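Local coordinates for gluconate kinase (Lactobacillus acidophilus, PDB 3LL3), which binds ATP and D-xylulose and probably phosphorylates a sugar or sugar acid, as an actin-like kinase of the FGGY family of carbohydrate kinases, at residues Tyr5-Asp10 / Glu58-Leu63; Gln44-Pro49 / Leu93-Thr98; Thr166-Thr171 / Lys212-Ile217; Arg332-Leu337 / Arg361-Pro366; Val395-Thr400 / Asn415-Pro420. All blocks are in the same frame, centred on the assembly; numbering follows the deposited sequence.

Contact 1: residues Tyr5-Asp10 / Glu58-Leu63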
# COMPACT_ATOMS: atom_id res chain seq x y z
N TYR A 5 -18.68 -22.21 46.16
CA TYR A 5 -18.09 -21.83 44.89
C TYR A 5 -18.95 -20.82 44.15
O TYR A 5 -20.14 -20.66 44.43
CB TYR A 5 -17.90 -23.05 44.01
CG TYR A 5 -16.98 -24.09 44.59
CD1 TYR A 5 -17.44 -24.99 45.56
CD2 TYR A 5 -15.67 -24.18 44.17
CE1 TYR A 5 -16.60 -25.94 46.09
CE2 TYR A 5 -14.82 -25.14 44.70
CZ TYR A 5 -15.29 -26.01 45.66
OH TYR A 5 -14.44 -26.96 46.17
N ILE A 6 -18.33 -20.16 43.17
CA ILE A 6 -19.01 -19.22 42.30
C ILE A 6 -18.67 -19.57 40.86
O ILE A 6 -17.51 -19.81 40.54
CB ILE A 6 -18.57 -17.79 42.58
CG1 ILE A 6 -19.04 -17.34 43.97
CG2 ILE A 6 -19.08 -16.85 41.48
CD1 ILE A 6 -18.39 -16.04 44.42
N ILE A 7 -19.67 -19.59 40.00
CA ILE A 7 -19.42 -19.81 38.58
C ILE A 7 -19.56 -18.49 37.83
O ILE A 7 -20.53 -17.76 38.02
CB ILE A 7 -20.36 -20.85 37.98
CG1 ILE A 7 -20.13 -22.21 38.63
CG2 ILE A 7 -20.15 -20.97 36.50
CD1 ILE A 7 -21.14 -23.26 38.17
N GLY A 8 -18.57 -18.18 37.01
CA GLY A 8 -18.66 -17.03 36.13
C GLY A 8 -18.83 -17.54 34.72
O GLY A 8 -18.09 -18.41 34.27
N MSE A 9 -19.84 -17.01 34.02
CA MSE A 9 -20.17 -17.44 32.68
C MSE A 9 -19.85 -16.33 31.71
O MSE A 9 -20.05 -15.16 32.03
CB MSE A 9 -21.66 -17.75 32.59
CG MSE A 9 -22.13 -18.82 33.57
SE MSE A 9 -21.47 -20.58 33.03
CE MSE A 9 -22.53 -20.86 31.40
N ASP A 10 -19.39 -16.69 30.52
CA ASP A 10 -19.06 -15.73 29.49
C ASP A 10 -19.75 -16.15 28.20
O ASP A 10 -19.30 -17.06 27.51
CB ASP A 10 -17.56 -15.72 29.29
CG ASP A 10 -17.11 -14.74 28.23
OD1 ASP A 10 -17.52 -13.55 28.30
OD2 ASP A 10 -16.33 -15.16 27.34
N GLU A 58 -25.33 -27.30 30.04
CA GLU A 58 -24.33 -28.34 29.94
C GLU A 58 -23.05 -27.90 30.65
O GLU A 58 -22.49 -28.63 31.47
CB GLU A 58 -24.07 -28.61 28.47
CG GLU A 58 -23.61 -30.00 28.15
CD GLU A 58 -23.46 -30.22 26.66
OE1 GLU A 58 -24.34 -29.73 25.90
OE2 GLU A 58 -22.48 -30.86 26.24
N ILE A 59 -22.60 -26.69 30.36
CA ILE A 59 -21.43 -26.13 31.01
C ILE A 59 -21.59 -26.10 32.53
O ILE A 59 -20.73 -26.59 33.26
CB ILE A 59 -21.11 -24.72 30.47
CG1 ILE A 59 -20.54 -24.84 29.05
CG2 ILE A 59 -20.12 -24.01 31.36
CD1 ILE A 59 -20.57 -23.56 28.27
N ILE A 60 -22.70 -25.56 33.02
CA ILE A 60 -22.91 -25.46 34.46
C ILE A 60 -22.94 -26.84 35.12
O ILE A 60 -22.32 -27.05 36.17
CB ILE A 60 -24.18 -24.68 34.79
CG1 ILE A 60 -24.04 -23.25 34.28
CG2 ILE A 60 -24.47 -24.74 36.30
CD1 ILE A 60 -25.32 -22.43 34.38
N PHE A 61 -23.62 -27.78 34.50
CA PHE A 61 -23.67 -29.13 35.04
C PHE A 61 -22.27 -29.74 35.16
O PHE A 61 -21.89 -30.25 36.22
CB PHE A 61 -24.59 -30.02 34.21
CG PHE A 61 -24.70 -31.43 34.72
CD1 PHE A 61 -25.33 -31.69 35.93
CD2 PHE A 61 -24.18 -32.49 34.01
CE1 PHE A 61 -25.44 -32.99 36.41
CE2 PHE A 61 -24.29 -33.79 34.48
CZ PHE A 61 -24.91 -34.03 35.69
N ASP A 62 -21.49 -29.67 34.08
CA ASP A 62 -20.15 -30.25 34.06
C ASP A 62 -19.27 -29.68 35.17
O ASP A 62 -18.51 -30.41 35.81
CB ASP A 62 -19.49 -30.03 32.71
CG ASP A 62 -20.08 -30.89 31.63
OD1 ASP A 62 -21.06 -31.61 31.92
OD2 ASP A 62 -19.58 -30.85 30.49
N LEU A 63 -19.38 -28.38 35.38
CA LEU A 63 -18.63 -27.72 36.45
C LEU A 63 -19.01 -28.25 37.83
O LEU A 63 -18.14 -28.56 38.64
CB LEU A 63 -18.83 -26.20 36.38
CG LEU A 63 -18.15 -25.52 35.19
CD1 LEU A 63 -18.46 -24.02 35.14
CD2 LEU A 63 -16.63 -25.76 35.21

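Contact 2: residues Gln44-Pro49 / Leu93-Thr98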
# COMPACT_ATOMS: atom_id res chain seq x y z
N GLN A 44 -25.38 -11.79 7.11
CA GLN A 44 -26.17 -12.45 8.14
C GLN A 44 -25.29 -13.05 9.23
O GLN A 44 -24.25 -13.65 8.95
CB GLN A 44 -27.11 -13.51 7.56
CG GLN A 44 -28.22 -13.88 8.54
CD GLN A 44 -29.06 -15.06 8.11
OE1 GLN A 44 -28.74 -15.75 7.14
NE2 GLN A 44 -30.14 -15.31 8.83
N ALA A 45 -25.73 -12.89 10.48
CA ALA A 45 -24.96 -13.37 11.62
C ALA A 45 -25.88 -13.59 12.81
O ALA A 45 -26.06 -12.70 13.64
CB ALA A 45 -23.86 -12.37 11.96
N GLU A 46 -26.48 -14.78 12.86
CA GLU A 46 -27.46 -15.12 13.90
C GLU A 46 -27.01 -16.37 14.63
O GLU A 46 -26.20 -17.15 14.12
CB GLU A 46 -28.84 -15.39 13.28
CG GLU A 46 -29.42 -14.23 12.48
CD GLU A 46 -30.80 -14.56 11.91
OE1 GLU A 46 -31.28 -15.69 12.10
OE2 GLU A 46 -31.40 -13.67 11.27
N GLU A 47 -27.52 -16.56 15.84
CA GLU A 47 -27.35 -17.85 16.49
C GLU A 47 -28.64 -18.26 17.17
O GLU A 47 -29.48 -17.41 17.49
CB GLU A 47 -26.14 -17.87 17.44
CG GLU A 47 -25.93 -16.59 18.21
CD GLU A 47 -24.50 -16.44 18.75
OE1 GLU A 47 -24.33 -15.84 19.83
OE2 GLU A 47 -23.54 -16.92 18.09
N ASP A 48 -28.79 -19.57 17.37
CA ASP A 48 -30.01 -20.13 17.96
C ASP A 48 -29.97 -20.04 19.49
O ASP A 48 -29.14 -20.69 20.13
CB ASP A 48 -30.17 -21.59 17.50
CG ASP A 48 -31.48 -22.22 17.96
OD1 ASP A 48 -32.14 -21.69 18.89
OD2 ASP A 48 -31.86 -23.27 17.40
N PRO A 49 -30.86 -19.21 20.07
CA PRO A 49 -30.89 -19.02 21.52
C PRO A 49 -31.09 -20.34 22.26
O PRO A 49 -30.53 -20.49 23.35
CB PRO A 49 -32.10 -18.09 21.72
CG PRO A 49 -32.19 -17.35 20.46
CD PRO A 49 -31.83 -18.34 19.38
N LEU A 93 -39.47 -15.64 18.39
CA LEU A 93 -39.96 -15.18 17.09
C LEU A 93 -38.81 -15.04 16.10
O LEU A 93 -39.02 -15.01 14.88
CB LEU A 93 -40.65 -13.81 17.24
CG LEU A 93 -42.04 -13.76 17.86
CD1 LEU A 93 -42.51 -12.32 18.07
CD2 LEU A 93 -43.03 -14.51 16.99
N THR A 94 -37.59 -14.92 16.64
CA THR A 94 -36.39 -14.72 15.84
C THR A 94 -35.25 -15.50 16.49
O THR A 94 -35.36 -15.93 17.63
CB THR A 94 -35.93 -13.24 15.84
OG1 THR A 94 -35.49 -12.90 17.16
CG2 THR A 94 -37.05 -12.29 15.44
N ASN A 95 -34.16 -15.67 15.76
CA ASN A 95 -32.91 -16.10 16.37
C ASN A 95 -32.27 -14.92 17.10
O ASN A 95 -32.81 -13.82 17.12
CB ASN A 95 -31.94 -16.63 15.32
CG ASN A 95 -32.34 -17.99 14.79
OD1 ASN A 95 -32.72 -18.87 15.55
ND2 ASN A 95 -32.23 -18.17 13.48
N SER A 96 -31.10 -15.15 17.68
CA SER A 96 -30.35 -14.06 18.27
C SER A 96 -29.59 -13.38 17.15
O SER A 96 -28.69 -13.97 16.55
CB SER A 96 -29.39 -14.57 19.34
OG SER A 96 -28.64 -13.50 19.89
N ILE A 97 -29.96 -12.14 16.85
CA ILE A 97 -29.30 -11.37 15.80
C ILE A 97 -28.09 -10.69 16.42
O ILE A 97 -28.23 -9.72 17.16
CB ILE A 97 -30.25 -10.32 15.21
CG1 ILE A 97 -31.55 -10.97 14.76
CG2 ILE A 97 -29.59 -9.58 14.05
CD1 ILE A 97 -32.49 -10.02 14.10
N THR A 98 -26.89 -11.21 16.14
CA THR A 98 -25.68 -10.74 16.84
C THR A 98 -25.18 -9.38 16.39
O THR A 98 -25.61 -8.86 15.36
CB THR A 98 -24.51 -11.73 16.69
OG1 THR A 98 -23.99 -11.64 15.35
CG2 THR A 98 -24.98 -13.15 16.99
O HOH W 1 -34.15 -14.54 13.12
O HOH W 2 -26.23 -14.23 20.42

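Contact 3: residues Thr166-Thr171 / Lys212-Ile217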
# COMPACT_ATOMS: atom_id res chain seq x y z
N THR A 166 -35.23 -18.28 35.40
CA THR A 166 -35.96 -17.70 36.53
C THR A 166 -37.35 -17.22 36.19
O THR A 166 -38.10 -16.83 37.08
CB THR A 166 -35.23 -16.47 37.09
OG1 THR A 166 -35.27 -15.41 36.12
CG2 THR A 166 -33.78 -16.79 37.47
N GLY A 167 -37.69 -17.18 34.90
CA GLY A 167 -38.97 -16.62 34.49
C GLY A 167 -39.02 -15.10 34.62
O GLY A 167 -40.08 -14.50 34.47
N LYS A 168 -37.88 -14.48 34.89
CA LYS A 168 -37.81 -13.02 34.97
C LYS A 168 -37.09 -12.40 33.76
O LYS A 168 -36.17 -13.00 33.20
CB LYS A 168 -37.17 -12.58 36.29
CG LYS A 168 -38.03 -12.92 37.52
CD LYS A 168 -37.42 -12.41 38.82
CE LYS A 168 -38.46 -12.44 39.95
NZ LYS A 168 -38.82 -13.83 40.37
N LEU A 169 -37.55 -11.23 33.34
CA LEU A 169 -36.95 -10.50 32.24
C LEU A 169 -36.31 -9.23 32.77
O LEU A 169 -36.99 -8.22 32.97
CB LEU A 169 -38.00 -10.11 31.20
CG LEU A 169 -38.22 -11.07 30.03
CD1 LEU A 169 -39.20 -10.47 29.01
CD2 LEU A 169 -36.90 -11.39 29.36
N VAL A 170 -34.99 -9.28 32.97
CA VAL A 170 -34.26 -8.15 33.51
C VAL A 170 -32.94 -7.97 32.75
O VAL A 170 -32.28 -8.96 32.42
CB VAL A 170 -33.94 -8.37 34.98
CG1 VAL A 170 -33.20 -7.17 35.55
CG2 VAL A 170 -35.23 -8.64 35.77
N THR A 171 -32.59 -6.73 32.46
CA THR A 171 -31.27 -6.43 31.89
C THR A 171 -30.49 -5.52 32.85
O THR A 171 -31.09 -4.84 33.69
CB THR A 171 -31.38 -5.80 30.48
OG1 THR A 171 -30.09 -5.77 29.86
CG2 THR A 171 -31.95 -4.37 30.55
N LYS A 212 -27.46 -7.15 40.98
CA LYS A 212 -28.79 -7.57 41.43
C LYS A 212 -28.97 -9.09 41.40
O LYS A 212 -28.62 -9.75 40.43
CB LYS A 212 -29.91 -6.91 40.61
CG LYS A 212 -31.30 -7.40 41.07
CD LYS A 212 -32.34 -6.31 41.07
CE LYS A 212 -33.66 -6.82 41.68
NZ LYS A 212 -34.64 -5.72 41.90
N VAL A 213 -29.51 -9.63 42.48
CA VAL A 213 -29.77 -11.06 42.56
C VAL A 213 -31.12 -11.35 41.93
O VAL A 213 -32.13 -10.78 42.34
CB VAL A 213 -29.80 -11.54 44.02
CG1 VAL A 213 -30.14 -13.02 44.07
CG2 VAL A 213 -28.45 -11.28 44.71
N ILE A 214 -31.14 -12.20 40.91
CA ILE A 214 -32.37 -12.62 40.27
C ILE A 214 -32.74 -14.00 40.83
O ILE A 214 -32.05 -14.99 40.58
CB ILE A 214 -32.21 -12.74 38.76
CG1 ILE A 214 -31.44 -11.54 38.18
CG2 ILE A 214 -33.58 -12.89 38.11
CD1 ILE A 214 -32.03 -10.20 38.49
N PHE A 215 -33.84 -14.05 41.59
CA PHE A 215 -34.20 -15.21 42.40
C PHE A 215 -35.71 -15.43 42.29
O PHE A 215 -36.47 -14.47 42.13
CB PHE A 215 -33.84 -14.92 43.86
CG PHE A 215 -33.68 -16.15 44.73
CD1 PHE A 215 -32.50 -16.89 44.70
CD2 PHE A 215 -34.69 -16.54 45.61
CE1 PHE A 215 -32.35 -18.02 45.51
CE2 PHE A 215 -34.54 -17.67 46.42
CZ PHE A 215 -33.38 -18.41 46.37
N PRO A 216 -36.16 -16.70 42.36
CA PRO A 216 -35.33 -17.91 42.44
C PRO A 216 -35.16 -18.54 41.08
O PRO A 216 -35.85 -18.17 40.14
CB PRO A 216 -36.18 -18.85 43.30
CG PRO A 216 -37.49 -18.12 43.60
CD PRO A 216 -37.57 -17.02 42.60
N ILE A 217 -34.26 -19.51 40.99
CA ILE A 217 -34.14 -20.36 39.82
C ILE A 217 -35.24 -21.40 39.89
O ILE A 217 -35.60 -21.86 40.98
CB ILE A 217 -32.77 -21.06 39.80
CG1 ILE A 217 -31.64 -20.03 39.67
CG2 ILE A 217 -32.70 -22.08 38.67
CD1 ILE A 217 -30.24 -20.62 39.74

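Contact 4: residues Arg332-Leu337 / Arg361-Pro366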
# COMPACT_ATOMS: atom_id res chain seq x y z
N ARG A 332 11.61 1.88 8.28
CA ARG A 332 12.10 2.83 7.28
C ARG A 332 10.96 3.65 6.68
O ARG A 332 10.94 3.93 5.48
CB ARG A 332 12.87 2.10 6.18
CG ARG A 332 13.98 1.20 6.71
CD ARG A 332 14.83 0.67 5.56
NE ARG A 332 15.69 -0.41 6.02
CZ ARG A 332 16.91 -0.22 6.50
NH1 ARG A 332 17.42 1.01 6.56
NH2 ARG A 332 17.63 -1.26 6.91
N ASN A 333 10.02 4.03 7.54
CA ASN A 333 8.94 4.90 7.14
C ASN A 333 7.89 4.23 6.27
O ASN A 333 7.11 4.91 5.61
CB ASN A 333 9.48 6.14 6.44
CG ASN A 333 9.94 7.20 7.41
OD1 ASN A 333 9.72 7.10 8.62
ND2 ASN A 333 10.60 8.23 6.87
N LEU A 334 7.86 2.91 6.25
CA LEU A 334 6.80 2.24 5.53
C LEU A 334 5.51 2.28 6.37
O LEU A 334 5.52 1.92 7.54
CB LEU A 334 7.20 0.80 5.19
CG LEU A 334 6.13 -0.03 4.48
CD1 LEU A 334 5.75 0.62 3.14
CD2 LEU A 334 6.61 -1.45 4.29
N ILE A 335 4.42 2.75 5.77
CA ILE A 335 3.12 2.78 6.45
C ILE A 335 2.21 1.63 6.01
O ILE A 335 2.05 1.37 4.81
CB ILE A 335 2.38 4.11 6.19
CG1 ILE A 335 3.13 5.27 6.85
CG2 ILE A 335 0.92 4.02 6.70
CD1 ILE A 335 3.43 5.05 8.32
N PHE A 336 1.62 0.95 6.99
CA PHE A 336 0.62 -0.07 6.74
C PHE A 336 -0.69 0.36 7.39
O PHE A 336 -0.78 0.39 8.63
CB PHE A 336 1.04 -1.43 7.29
CG PHE A 336 0.03 -2.53 7.06
CD1 PHE A 336 -0.18 -3.05 5.78
CD2 PHE A 336 -0.70 -3.06 8.11
CE1 PHE A 336 -1.11 -4.07 5.56
CE2 PHE A 336 -1.63 -4.07 7.90
CZ PHE A 336 -1.84 -4.57 6.64
N LEU A 337 -1.68 0.70 6.57
CA LEU A 337 -3.03 0.92 7.11
C LEU A 337 -3.71 -0.45 7.20
O LEU A 337 -3.87 -1.13 6.19
CB LEU A 337 -3.84 1.89 6.23
CG LEU A 337 -3.24 3.29 5.96
CD1 LEU A 337 -4.15 4.14 5.06
CD2 LEU A 337 -2.98 4.01 7.27
N ARG A 361 13.03 0.27 -2.82
CA ARG A 361 13.77 -0.98 -2.90
C ARG A 361 14.51 -1.29 -1.59
O ARG A 361 15.00 -2.38 -1.39
CB ARG A 361 14.71 -0.97 -4.14
CG ARG A 361 13.92 -0.96 -5.49
CD ARG A 361 14.74 -0.46 -6.70
NE ARG A 361 16.07 -1.06 -6.78
CZ ARG A 361 17.20 -0.37 -6.84
NH1 ARG A 361 17.18 0.96 -6.85
NH2 ARG A 361 18.37 -1.01 -6.90
N MSE A 362 14.58 -0.31 -0.69
CA MSE A 362 15.10 -0.54 0.67
C MSE A 362 14.15 -1.38 1.53
O MSE A 362 14.56 -1.97 2.53
CB MSE A 362 15.34 0.79 1.41
CG MSE A 362 16.40 1.66 0.79
SE MSE A 362 18.13 0.76 0.83
CE MSE A 362 18.44 0.81 2.77
N HIS A 363 12.87 -1.43 1.17
CA HIS A 363 11.90 -2.20 1.94
C HIS A 363 11.84 -3.65 1.50
O HIS A 363 11.24 -3.97 0.47
CB HIS A 363 10.52 -1.56 1.87
CG HIS A 363 10.48 -0.17 2.41
ND1 HIS A 363 10.56 0.94 1.61
CD2 HIS A 363 10.41 0.29 3.69
CE1 HIS A 363 10.53 2.03 2.36
NE2 HIS A 363 10.44 1.66 3.63
N GLN A 364 12.45 -4.52 2.30
CA GLN A 364 12.45 -5.94 2.02
C GLN A 364 11.42 -6.63 2.92
O GLN A 364 10.64 -5.95 3.57
CB GLN A 364 13.86 -6.50 2.21
CG GLN A 364 14.86 -5.90 1.23
CD GLN A 364 16.30 -6.21 1.59
OE1 GLN A 364 16.69 -7.37 1.66
NE2 GLN A 364 17.09 -5.17 1.83
N LYS A 365 11.42 -7.96 2.98
CA LYS A 365 10.42 -8.66 3.79
C LYS A 365 10.35 -8.17 5.24
O LYS A 365 9.26 -7.99 5.78
CB LYS A 365 10.61 -10.17 3.74
CG LYS A 365 9.44 -10.96 4.37
CD LYS A 365 8.42 -11.35 3.31
CE LYS A 365 9.01 -12.46 2.44
NZ LYS A 365 8.05 -12.98 1.43
N PRO A 366 11.49 -7.98 5.90
CA PRO A 366 11.38 -7.56 7.31
C PRO A 366 10.66 -6.23 7.48
O PRO A 366 9.88 -6.10 8.41
CB PRO A 366 12.85 -7.45 7.74
CG PRO A 366 13.52 -8.51 6.93
CD PRO A 366 12.87 -8.40 5.57

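Contact 5: residues Val395-Thr400 / Asn415-Pro420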
# COMPACT_ATOMS: atom_id res chain seq x y z
N VAL A 395 -1.98 6.52 33.21
CA VAL A 395 -0.64 6.21 33.72
C VAL A 395 -0.23 4.77 33.39
O VAL A 395 0.89 4.36 33.67
CB VAL A 395 -0.58 6.42 35.25
CG1 VAL A 395 -1.03 7.82 35.59
CG2 VAL A 395 -1.45 5.39 35.97
N ALA A 396 -1.14 3.99 32.83
CA ALA A 396 -0.84 2.63 32.45
C ALA A 396 -1.93 2.13 31.52
O ALA A 396 -3.06 2.61 31.57
CB ALA A 396 -0.72 1.73 33.67
N ILE A 397 -1.56 1.18 30.67
CA ILE A 397 -2.48 0.45 29.83
C ILE A 397 -2.44 -0.97 30.33
O ILE A 397 -1.38 -1.62 30.30
CB ILE A 397 -2.02 0.41 28.35
CG1 ILE A 397 -1.71 1.81 27.81
CG2 ILE A 397 -3.06 -0.31 27.51
CD1 ILE A 397 -2.87 2.75 27.84
N ASN A 398 -3.58 -1.45 30.83
CA ASN A 398 -3.70 -2.84 31.25
C ASN A 398 -4.06 -3.72 30.06
O ASN A 398 -5.16 -3.59 29.51
CB ASN A 398 -4.73 -2.98 32.37
CG ASN A 398 -4.40 -2.10 33.56
OD1 ASN A 398 -5.14 -2.05 34.54
ND2 ASN A 398 -3.30 -1.39 33.47
N ALA A 399 -3.14 -4.60 29.68
CA ALA A 399 -3.17 -5.26 28.38
C ALA A 399 -3.33 -6.76 28.43
O ALA A 399 -2.70 -7.45 29.23
CB ALA A 399 -1.90 -4.90 27.61
N THR A 400 -4.14 -7.27 27.51
CA THR A 400 -4.39 -8.70 27.41
C THR A 400 -4.58 -9.05 25.93
O THR A 400 -4.69 -8.16 25.10
CB THR A 400 -5.70 -9.08 28.14
OG1 THR A 400 -6.78 -8.26 27.66
CG2 THR A 400 -5.57 -8.87 29.66
N ASN A 415 6.14 1.59 23.44
CA ASN A 415 6.85 2.61 22.67
C ASN A 415 5.94 3.52 21.82
O ASN A 415 6.21 4.72 21.70
CB ASN A 415 7.91 1.94 21.80
CG ASN A 415 9.01 1.28 22.62
OD1 ASN A 415 9.10 1.50 23.83
ND2 ASN A 415 9.84 0.48 21.97
N ILE A 416 4.89 2.95 21.23
CA ILE A 416 3.93 3.71 20.43
C ILE A 416 2.95 4.50 21.30
O ILE A 416 2.74 5.70 21.06
CB ILE A 416 3.17 2.79 19.45
CG1 ILE A 416 4.11 2.38 18.31
CG2 ILE A 416 1.92 3.48 18.92
CD1 ILE A 416 3.54 1.30 17.42
N PHE A 417 2.35 3.86 22.29
CA PHE A 417 1.46 4.56 23.23
C PHE A 417 2.23 5.52 24.14
O PHE A 417 1.67 6.51 24.62
CB PHE A 417 0.65 3.56 24.08
CG PHE A 417 -0.52 2.92 23.36
CD1 PHE A 417 -1.82 3.18 23.76
CD2 PHE A 417 -0.32 2.06 22.29
CE1 PHE A 417 -2.92 2.58 23.11
CE2 PHE A 417 -1.39 1.46 21.63
CZ PHE A 417 -2.70 1.73 22.03
N ASN A 418 3.52 5.25 24.37
CA ASN A 418 4.33 6.08 25.27
C ASN A 418 3.73 6.16 26.68
O ASN A 418 3.76 7.21 27.32
CB ASN A 418 4.54 7.49 24.74
CG ASN A 418 5.79 8.16 25.35
OD1 ASN A 418 6.65 7.48 25.91
ND2 ASN A 418 5.88 9.48 25.24
N VAL A 419 3.17 5.04 27.13
CA VAL A 419 2.75 4.87 28.52
C VAL A 419 3.12 3.42 28.90
O VAL A 419 3.27 2.56 28.02
CB VAL A 419 1.22 5.16 28.72
CG1 VAL A 419 0.79 6.45 28.04
CG2 VAL A 419 0.39 4.04 28.19
N PRO A 420 3.30 3.15 30.19
CA PRO A 420 3.68 1.78 30.53
C PRO A 420 2.57 0.78 30.18
O PRO A 420 1.38 1.08 30.33
CB PRO A 420 3.90 1.83 32.05
CG PRO A 420 4.15 3.28 32.34
CD PRO A 420 3.30 4.03 31.38

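Contact 1: residues Tyr5-Asp10 / Glu58-Leu63
I7 and selenomethionine M9, two residues apart on strand 5-10, both point toward helix 58-63 and both touch I60, on different branches: I7 on CG2, M9 on CG1. I7 carries two branches into the contact. Its CG2, anti to the backbone N, reaches L63 CD1 at 3.7 Å, while CD1 at the end of the longer branch comes to I60 CG2 at 4.1 Å, so that one isoleucine spans two residues three positions, just under a turn, apart on the helix. M9 is unbranched but flexible: chi3 of -69° folds its methyl back, and the bent chain crosses I60 at about a right angle, with SE 3.9 Å from I60 CG1. The methyl CE also lies 4.0 Å from I59 CG2. The strand belongs to the mixed sheet of the N-terminal half of an actin-like kinase, flanked by strands 15-22 and 70-78, and helix 49-65 packs on one face of it; segments 5-10 and 58-63 run roughly antiparallel (152°), their axes 10.4 Å apart at closest approach. I6 faces the other side of the sheet and touches M435 and A438 of helix 429-441. Beta-branched isoleucine is at home in a strand, and the flexible selenomethionine can bend to reach both I59 and I60. No hydrogen bond crosses between the two segments; the meeting atoms are apolar carbons and the selenium of M9. I60 also touches I74 of strand 70-78, and L63 touches V31 of strand 27-34.

Contact 2: residues Gln44-Pro49 / Leu93-Thr98
The side chains of E46 and N95 cross at about a right angle, and N95 ND2 donates a nearly straight bond (167°) to E46 OE1 at 3.0 Å, arriving almost along the C-O axis, with the carboxylate and amide planes 66° apart. A glutamate suits this place because its extended chain offers two oxygens. OE2 is met from above the carboxylate plane by Q44 NE2 at 3.2 Å. An alanine in place of E46 would probably leave both amide nitrogens, N95 ND2 and Q44 NE2, without their acceptor. On one side A45 O is gripped twice by T98, by its N at 3.0 Å and its OG1 at 2.9 Å, the hydroxyl coming from above the carbonyl plane. Next to E46, E47 and S96 form a hydrogen-bonded antiparallel pair, with E47 N to S96 O at 2.9 Å and S96 N to E47 O at 2.8 Å. E47 lays its carboxylate carbon CD 3.8 Å from T98 CG2, and a water links E47 OE1 to S96 OG. Further out, A100 N bonds T98 OG1 and D101 OD1 accepts from A45 N. Strand 46-47 leads through D48, the N-cap, whose OD1 bonds K50 N, into helix 49-65, while P49 and S96 rest on I84 of strand 84-86.

Contact 3: residues Thr166-Thr171 / Lys212-Ile217
P216 CB lies 3.6 Å above one face of the F215 ring, offset toward the rim, while the F215 carbonyl O turns to K168 and accepts from its NZ at 3.0 Å. The peptide between F215 and P216 is cis. K168 runs past I214 in the opposite direction, its CD 3.9 Å from I214 CG2, before chi4 of 69° brings NZ to the carbonyl; lysine suits this exposed rim, as its apolar shaft packs on I214 while the ammonium reaches the carbonyl. I214 sits on the short, weakly bonded strand 213-214, outermost in the mixed sheet of the N-terminal actin-like domain, next to strand 232-238, and packs against the end of helix 157-166. There T166 OG1 lies 3.6 Å from I214 CG2 and accepts from K168 N at 3.0 Å in an ST turn, while also bonding I162 O. An alanine in place of T166 would probably leave K168 N and I162 O without that hydroxyl and open a gap beside I214 CG2. G167, the first residue past the helix, has a positive phi, which glycine accepts readily.

Contact 4: residues Arg332-Leu337 / Arg361-Pro366
H363 and R332 make the close part of this contact: H363 NE2 donates to R332 O at 3.0 Å with an angle of 154°. The oxygen lies close to the imidazole plane, whereas the donor stands above the carbonyl plane, 58° out of it. L334 CB adds an apolar touch 3.6 Å from H363 CD2, and the buried histidine thus combines an N-H donor with a carbon, CD2, for apolar contact. This lies in the C-terminal FGGY domain, where the two-stranded antiparallel sheet of 335-337 and 354-359 meets the start of helix 365-388, with Q364 as N-cap, beside the second subunit. The other part is looser and exposed. R332 extends from CG to NE, and selenomethionine M362 lays its methyl CE over one face of the guanidinium, 3.9 Å from NH1, offset toward the rim. E367 serves both segments, its OE2 in a salt bridge with R332 NE and its OE1 bonded to Q364 N. W305 of the second subunit bonds H363 O, and N333 ND2 bonds F492 O of that subunit.

Contact 5: residues Val395-Thr400 / Asn415-Pro420
In segment 395-400, I397 N donates to P420 O at 3.0 Å and 163°, the one hydrogen bond between the segments, with the chains turned 106° from each other where they touch. It lies where a beta-alpha-beta crossover closes: strand 396-400 leads through helix 407-417 to the parallel strand 421-424, and P420 stands at the entry to that last strand. Further bonds of I397 and A399 with V422 carry the pairing onward. P420 O is shared, since A396 CA also approaches it, at 3.4 Å, in a CA-H...O contact. Proline has no N-H, but the pairing here uses only its carbonyl, while its ring lies against V395 O. Among the side chains, I397 CD1 lies 4.2 Å from F417 CD1. I397 also crosses V419 at about a right angle, although the exact spacing of that pair is doubtful in the model. Isoleucine and valine suit these buried positions, branched at CB and comfortable in extended backbone. The ring of F417 meets Y381 of helix 365-388 edge to face, which joins the crossover helix to its neighbour. N418 leaves the helix with a phi of 57°, a left-handed conformation that asparagine accepts more readily than most residues, and its carbonyl O accepts from K393 NZ. Just ahead of A396, V395 O lies 3.3 Å from P420 CD.

Overall arrangement
Contacts 1, 2 and 3 fall within the N-terminal FGGY range and contacts 4 and 5 within the C-terminal one. The segments of contacts 1 and 2 alternate along the chain, and strand 46-47 of contact 2 is followed by helix 49-65 of contact 1; their centres are about 23 Å apart. Contact 3 comes later and reaches the same mixed sheet as contact 1, at an outermost strand. The centres of contacts 1 and 3 are about 17 Å apart. In the second half, helix 365-388 leads from contact 4 to strand 396-400 of contact 5, about 25 Å away between centres. Contacts 3 and 4 are about 56 Å apart between centres, on opposite sides of the chain's centre. The contacts thus sample both actin-like halves, and contact 4 also meets the second subunit.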